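Local coordinates for protein prgH (Salmonella enterica subsp. enterica serovar Typhimurium, PDB 4G2S) that probably forms part of the basal body of the SPI-1 type III secretion system, to which it contributes a forkhead-associated (FHA) domain, at residues Y7-L12 with F63-D68; T72-H77 with I102-E107. All blocks are in the same frame, centred on the assembly; numbering follows the deposited sequence.

In the fold
Both interactions join the two facing sheets of an FHA-type beta sandwich, and both are buried. Interaction 1 sets strand 7-11 against strand 63-67. Interaction 2 sets strand 100-106 against strand 74-80. Strands 7-11 and 100-106 are neighbours in one sheet, and strands 63-67 and 74-80 are neighbours in the other. The centres of the two contacts are therefore about 5 Å apart, and the apolar layer is continuous: Ile65 touches Ile104 and Ile74. The chemistry differs at the ends. Interaction 1 includes an aromatic ring with a hydroxyl, and Arg10 and Glu64 on its outer faces pair with other subunits. Interaction 2 joins aliphatic groups alone.

Interaction 1 of 2, residues Y7-L12 with F63-D68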
loop_
_atom_site.group_PDB
_atom_site.type_symbol
_atom_site.label_atom_id
_atom_site.label_comp_id
_atom_site.label_asym_id
_atom_site.label_seq_id
_atom_site.Cartn_x
_atom_site.Cartn_y
_atom_site.Cartn_z
ATOM N N TYR A 7 -6.289 -27.384 11.967
ATOM C CA TYR A 7 -5.504 -26.850 13.018
ATOM C C TYR A 7 -5.286 -25.354 12.797
ATOM O O TYR A 7 -5.400 -24.851 11.696
ATOM C CB TYR A 7 -4.154 -27.558 13.078
ATOM C CG TYR A 7 -4.255 -29.036 13.370
ATOM C CD1 TYR A 7 -4.425 -29.508 14.669
ATOM C CD2 TYR A 7 -4.186 -29.974 12.328
ATOM C CE1 TYR A 7 -4.569 -30.881 14.927
ATOM C CE2 TYR A 7 -4.287 -31.330 12.589
ATOM C CZ TYR A 7 -4.467 -31.772 13.881
ATOM O OH TYR A 7 -4.570 -33.111 14.100
ATOM N N ILE A 8 -4.984 -24.663 13.879
ATOM C CA ILE A 8 -4.816 -23.226 13.844
ATOM C C ILE A 8 -3.494 -22.926 14.498
ATOM O O ILE A 8 -3.136 -23.587 15.500
ATOM C CB ILE A 8 -5.988 -22.560 14.606
ATOM C CG1 ILE A 8 -7.265 -22.683 13.783
ATOM C CG2 ILE A 8 -5.699 -21.118 14.907
ATOM C CD1 ILE A 8 -8.522 -22.220 14.496
ATOM N N VAL A 9 -2.754 -21.947 13.955
ATOM C CA VAL A 9 -1.604 -21.441 14.669
ATOM C C VAL A 9 -2.030 -20.172 15.351
ATOM O O VAL A 9 -2.473 -19.248 14.658
ATOM C CB VAL A 9 -0.440 -21.073 13.753
ATOM C CG1 VAL A 9 0.742 -20.607 14.636
ATOM C CG2 VAL A 9 -0.060 -22.283 12.981
ATOM N N ARG A 10 -1.820 -20.125 16.662
ATOM C CA ARG A 10 -1.999 -18.962 17.473
ATOM C C ARG A 10 -0.655 -18.382 17.930
ATOM O O ARG A 10 0.245 -19.072 18.466
ATOM C CB ARG A 10 -2.892 -19.284 18.693
ATOM C CG ARG A 10 -3.213 -18.041 19.535
ATOM C CD ARG A 10 -3.812 -18.384 20.898
ATOM N NE ARG A 10 -4.181 -17.201 21.648
ATOM C CZ ARG A 10 -5.368 -16.592 21.631
ATOM N NH1 ARG A 10 -6.380 -17.005 20.864
ATOM N NH2 ARG A 10 -5.546 -15.532 22.416
ATOM N N LEU A 11 -0.540 -17.079 17.772
ATOM C CA LEU A 11 0.651 -16.353 18.288
ATOM C C LEU A 11 0.478 -16.077 19.763
ATOM O O LEU A 11 -0.616 -15.688 20.212
ATOM C CB LEU A 11 0.805 -15.087 17.496
ATOM C CG LEU A 11 1.024 -15.298 16.000
ATOM C CD1 LEU A 11 1.393 -13.933 15.423
ATOM C CD2 LEU A 11 2.031 -16.305 15.652
ATOM N N LEU A 12 1.507 -16.318 20.558
ATOM C CA LEU A 12 1.395 -16.127 22.006
ATOM C C LEU A 12 2.276 -14.981 22.487
ATOM O O LEU A 12 2.291 -14.687 23.664
ATOM C CB LEU A 12 1.780 -17.402 22.775
ATOM C CG LEU A 12 1.030 -18.706 22.471
ATOM C CD1 LEU A 12 1.517 -19.778 23.437
ATOM C CD2 LEU A 12 -0.463 -18.475 22.594
ATOM N N PHE A 63 9.712 -20.212 9.363
ATOM C CA PHE A 63 9.471 -21.612 9.590
ATOM C C PHE A 63 8.308 -22.137 8.753
ATOM O O PHE A 63 7.487 -21.339 8.314
ATOM C CB PHE A 63 9.263 -21.883 11.083
ATOM C CG PHE A 63 8.057 -21.226 11.677
ATOM C CD1 PHE A 63 6.855 -21.852 11.759
ATOM C CD2 PHE A 63 8.174 -19.949 12.229
ATOM C CE1 PHE A 63 5.748 -21.272 12.381
ATOM C CE2 PHE A 63 7.093 -19.351 12.842
ATOM C CZ PHE A 63 5.846 -19.975 12.884
ATOM N N GLU A 64 8.253 -23.463 8.549
ATOM C CA GLU A 64 7.111 -24.112 7.922
ATOM C C GLU A 64 6.486 -25.049 8.889
ATOM O O GLU A 64 7.162 -25.802 9.588
ATOM C CB GLU A 64 7.472 -24.871 6.636
ATOM C CG GLU A 64 8.369 -24.110 5.664
ATOM C CD GLU A 64 8.472 -24.806 4.310
ATOM O OE1 GLU A 64 8.844 -24.174 3.313
ATOM O OE2 GLU A 64 8.052 -25.990 4.208
ATOM N N ILE A 65 5.173 -25.049 8.878
ATOM C CA ILE A 65 4.379 -26.089 9.519
ATOM C C ILE A 65 3.819 -27.057 8.491
ATOM O O ILE A 65 3.222 -26.667 7.449
ATOM C CB ILE A 65 3.288 -25.490 10.429
ATOM C CG1 ILE A 65 3.989 -24.651 11.498
ATOM C CG2 ILE A 65 2.431 -26.612 11.028
ATOM C CD1 ILE A 65 3.146 -24.323 12.688
ATOM N N GLN A 66 4.077 -28.348 8.757
ATOM C CA GLN A 66 3.614 -29.420 7.875
ATOM C C GLN A 66 2.597 -30.310 8.580
ATOM O O GLN A 66 2.917 -30.881 9.607
ATOM C CB GLN A 66 4.775 -30.311 7.445
ATOM C CG GLN A 66 4.388 -31.272 6.360
ATOM C CD GLN A 66 5.559 -32.073 5.802
ATOM O OE1 GLN A 66 6.723 -31.768 6.042
ATOM N NE2 GLN A 66 5.239 -33.086 5.015
ATOM N N VAL A 67 1.424 -30.457 7.983
ATOM C CA VAL A 67 0.286 -31.195 8.561
ATOM C C VAL A 67 0.084 -32.306 7.549
ATOM O O VAL A 67 -0.335 -32.000 6.400
ATOM C CB VAL A 67 -0.979 -30.328 8.628
ATOM C CG1 VAL A 67 -2.204 -31.124 9.061
ATOM C CG2 VAL A 67 -0.788 -29.085 9.509
ATOM N N ASP A 68 0.398 -33.566 7.938
ATOM C CA ASP A 68 0.310 -34.691 6.985
ATOM C C ASP A 68 -1.146 -34.846 6.573
ATOM O O ASP A 68 -2.046 -34.353 7.239
ATOM C CB ASP A 68 0.931 -36.038 7.493
ATOM C CG ASP A 68 0.060 -36.786 8.546
ATOM O OD1 ASP A 68 -0.809 -36.157 9.204
ATOM O OD2 ASP A 68 0.259 -38.032 8.714
#
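Val9 lays its CG2 methyl against the CD1 end of Ile65, with Val9 CG2 3.8 Å from Ile65 CD1. The two side chains cross at a slant. Ile65 CG1 lies anti to the carbonyl carbon (chi1 -60°), and the extended chi2 carries CD1 on toward strand 7-11.

The second pair is Tyr7 and Val67. The CG1 methyl of Val67 approaches the tyrosine ring obliquely, 4.0 Å from Tyr7 CD2 and 4.1 Å from Tyr7 CE2. With chi1 at 173°, Val67 puts this methyl opposite its backbone N and on the side that meets the ring. The ring's polar end is held elsewhere: Tyr7 OH hydrogen-bonds to Ala71 O, which ties the ring to the turn after strand 63-67.

No hydrogen bond joins the two segments. Their nearest CA atoms are 8.5 Å apart at Tyr7 and Val67, a spacing filled by side chains. This is the face-to-face packing of a beta sandwich. On the outer faces, Glu64 forms a salt bridge with Arg27, and Arg10 forms one with Glu20. Arg10 also pairs with Glu64 of a neighbouring subunit.

Strand 7-11 runs between strands 20-22 and 100-106 in its sheet. Strand 63-67 runs between strands 26-33 and 74-80 in the other, and Phe30 of strand 26-33 packs on Val9.

Interaction 2 of 2, residues T72-H77 with I102-E107; sequences TEIILH and ILIRPE
Ile74 and Ile104 form the larger half of this contact. The CG2 branch of Ile74 meets the CD1 end of Ile104, with Ile74 CG2 4.0 Å from Ile104 CD1. The two side chains slide past each other in opposite directions. Ile104 CG1 is anti to the carbonyl carbon (chi1 -56°), and the extended chain beyond it carries CD1 across the interface.

Leu76 and Ile102 meet differently. They reach toward each other tip to tip, with Leu76 CD1 4.1 Å from Ile102 CD1. In Ile102, a chi1 of 65° sends CG1 and CD1 on toward Leu76. All four residues are buried, and the contact between the strands is wholly apolar.

The looser side belongs to segment 72-77. Ile75 and His77 are partly exposed. The CG2 methyl of Ile75 covers one face of the His77 ring, offset toward its rim, and His77 NE2 hydrogen-bonds to Gln66 OE1. Thr72 and Glu73 are exposed and poorly ordered. On strand 100-106, Leu103 and Arg105 are buried, while Glu107 just beyond is exposed. The CB of Arg105 is directed away from segment 72-77. Its NH1 donates a hydrogen bond of 2.8 Å to Glu107 O, which lies in the guanidinium plane, and its NH2 forms a salt bridge with Glu20.

The contact spans the beta sandwich of the FHA domain. Strand 74-80 lies between strands 63-67 and 83-88, and strand 100-106 lies between strands 7-11 and 95-97. Phe63 touches both Leu76 and Ile102, and Ile65 touches both Ile74 and Ile104, so strand 63-67 lines one flank of the contact.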
loop_
_atom_site.group_PDB
_atom_site.type_symbol
_atom_site.label_atom_id
_atom_site.label_comp_id
_atom_site.label_asym_id
_atom_site.label_seq_id
_atom_site.Cartn_x
_atom_site.Cartn_y
_atom_site.Cartn_z
ATOM N N THR A 72 -2.426 -36.646 11.508
ATOM C CA THR A 72 -1.963 -37.381 12.704
ATOM C C THR A 72 -0.553 -37.000 13.193
ATOM O O THR A 72 -0.211 -37.269 14.343
ATOM C CB THR A 72 -1.983 -38.905 12.488
ATOM O OG1 THR A 72 -1.067 -39.244 11.436
ATOM C CG2 THR A 72 -3.391 -39.395 12.145
ATOM N N GLU A 73 0.274 -36.395 12.344
ATOM C CA GLU A 73 1.587 -35.916 12.805
ATOM C C GLU A 73 1.838 -34.469 12.380
ATOM O O GLU A 73 1.468 -34.097 11.265
ATOM C CB GLU A 73 2.721 -36.842 12.334
ATOM C CG GLU A 73 3.056 -36.793 10.841
ATOM C CD GLU A 73 4.463 -37.289 10.520
ATOM O OE1 GLU A 73 5.076 -37.991 11.349
ATOM O OE2 GLU A 73 4.964 -36.971 9.423
ATOM N N ILE A 74 2.438 -33.665 13.281
ATOM C CA ILE A 74 2.765 -32.243 13.004
ATOM C C ILE A 74 4.244 -31.934 13.136
ATOM O O ILE A 74 4.845 -32.085 14.228
ATOM C CB ILE A 74 1.979 -31.195 13.881
ATOM C CG1 ILE A 74 0.466 -31.343 13.702
ATOM C CG2 ILE A 74 2.340 -29.777 13.458
ATOM C CD1 ILE A 74 -0.333 -30.706 14.815
ATOM N N ILE A 75 4.796 -31.419 12.039
ATOM C CA ILE A 75 6.215 -31.179 11.902
ATOM C C ILE A 75 6.483 -29.688 11.674
ATOM O O ILE A 75 5.882 -29.097 10.817
ATOM C CB ILE A 75 6.804 -31.992 10.732
ATOM C CG1 ILE A 75 6.598 -33.468 11.007
ATOM C CG2 ILE A 75 8.325 -31.732 10.608
ATOM C CD1 ILE A 75 7.386 -34.012 12.169
ATOM N N LEU A 76 7.368 -29.121 12.475
ATOM C CA LEU A 76 7.789 -27.775 12.238
ATOM C C LEU A 76 9.192 -27.803 11.627
ATOM O O LEU A 76 10.083 -28.519 12.130
ATOM C CB LEU A 76 7.705 -27.005 13.517
ATOM C CG LEU A 76 7.934 -25.464 13.419
ATOM C CD1 LEU A 76 7.075 -24.822 14.440
ATOM C CD2 LEU A 76 9.399 -25.237 13.654
ATOM N N HIS A 77 9.342 -27.134 10.480
ATOM C CA HIS A 77 10.656 -26.972 9.866
ATOM C C HIS A 77 11.131 -25.591 10.130
ATOM O O HIS A 77 10.538 -24.628 9.611
ATOM C CB HIS A 77 10.567 -27.193 8.392
ATOM C CG HIS A 77 9.960 -28.467 8.027
ATOM N ND1 HIS A 77 10.653 -29.599 8.011
ATOM C CD2 HIS A 77 8.682 -28.785 7.590
ATOM C CE1 HIS A 77 9.859 -30.607 7.595
ATOM N NE2 HIS A 77 8.663 -30.117 7.345
ATOM N N ILE A 102 4.523 -19.580 19.651
ATOM C CA ILE A 102 3.291 -19.955 18.998
ATOM C C ILE A 102 2.703 -21.123 19.700
ATOM O O ILE A 102 3.327 -21.774 20.487
ATOM C CB ILE A 102 3.503 -20.359 17.510
ATOM C CG1 ILE A 102 4.352 -21.625 17.408
ATOM C CG2 ILE A 102 4.243 -19.263 16.728
ATOM C CD1 ILE A 102 4.432 -22.149 15.970
ATOM N N LEU A 103 1.487 -21.454 19.318
ATOM C CA LEU A 103 0.804 -22.560 19.889
ATOM C C LEU A 103 -0.034 -23.110 18.739
ATOM O O LEU A 103 -0.524 -22.313 17.968
ATOM C CB LEU A 103 -0.065 -22.047 21.064
ATOM C CG LEU A 103 -0.790 -23.219 21.705
ATOM C CD1 LEU A 103 -0.785 -23.056 23.219
ATOM C CD2 LEU A 103 -2.195 -23.411 21.159
ATOM N N ILE A 104 -0.083 -24.452 18.532
ATOM C CA ILE A 104 -0.888 -25.055 17.467
ATOM C C ILE A 104 -2.034 -25.808 18.180
ATOM O O ILE A 104 -1.774 -26.657 19.070
ATOM C CB ILE A 104 -0.070 -26.021 16.564
ATOM C CG1 ILE A 104 1.153 -25.319 15.947
ATOM C CG2 ILE A 104 -0.958 -26.607 15.486
ATOM C CD1 ILE A 104 2.194 -26.261 15.332
ATOM N N ARG A 105 -3.276 -25.485 17.824
ATOM C CA ARG A 105 -4.459 -26.101 18.442
ATOM C C ARG A 105 -5.446 -26.623 17.385
ATOM O O ARG A 105 -5.518 -26.085 16.292
ATOM C CB ARG A 105 -5.185 -25.087 19.340
ATOM C CG ARG A 105 -5.824 -23.984 18.575
ATOM C CD ARG A 105 -6.418 -22.926 19.506
ATOM N NE ARG A 105 -7.245 -21.981 18.777
ATOM C CZ ARG A 105 -8.436 -22.240 18.278
ATOM N NH1 ARG A 105 -8.998 -23.428 18.431
ATOM N NH2 ARG A 105 -9.120 -21.271 17.705
ATOM N N PRO A 106 -6.257 -27.657 17.734
ATOM C CA PRO A 106 -7.419 -27.963 16.944
ATOM C C PRO A 106 -8.411 -26.814 16.932
ATOM O O PRO A 106 -8.569 -26.106 17.956
ATOM C CB PRO A 106 -8.043 -29.120 17.681
ATOM C CG PRO A 106 -6.938 -29.728 18.447
ATOM C CD PRO A 106 -6.130 -28.571 18.876
ATOM N N GLU A 107 -9.086 -26.644 15.818
ATOM C CA GLU A 107 -9.973 -25.514 15.673
ATOM C C GLU A 107 -11.037 -25.528 16.792
ATOM O O GLU A 107 -11.380 -24.492 17.365
ATOM C CB GLU A 107 -10.610 -25.544 14.302
ATOM C CG GLU A 107 -11.536 -24.367 14.014
ATOM C CD GLU A 107 -12.137 -24.469 12.623
ATOM O OE1 GLU A 107 -12.076 -25.575 12.037
ATOM O OE2 GLU A 107 -12.648 -23.452 12.105
#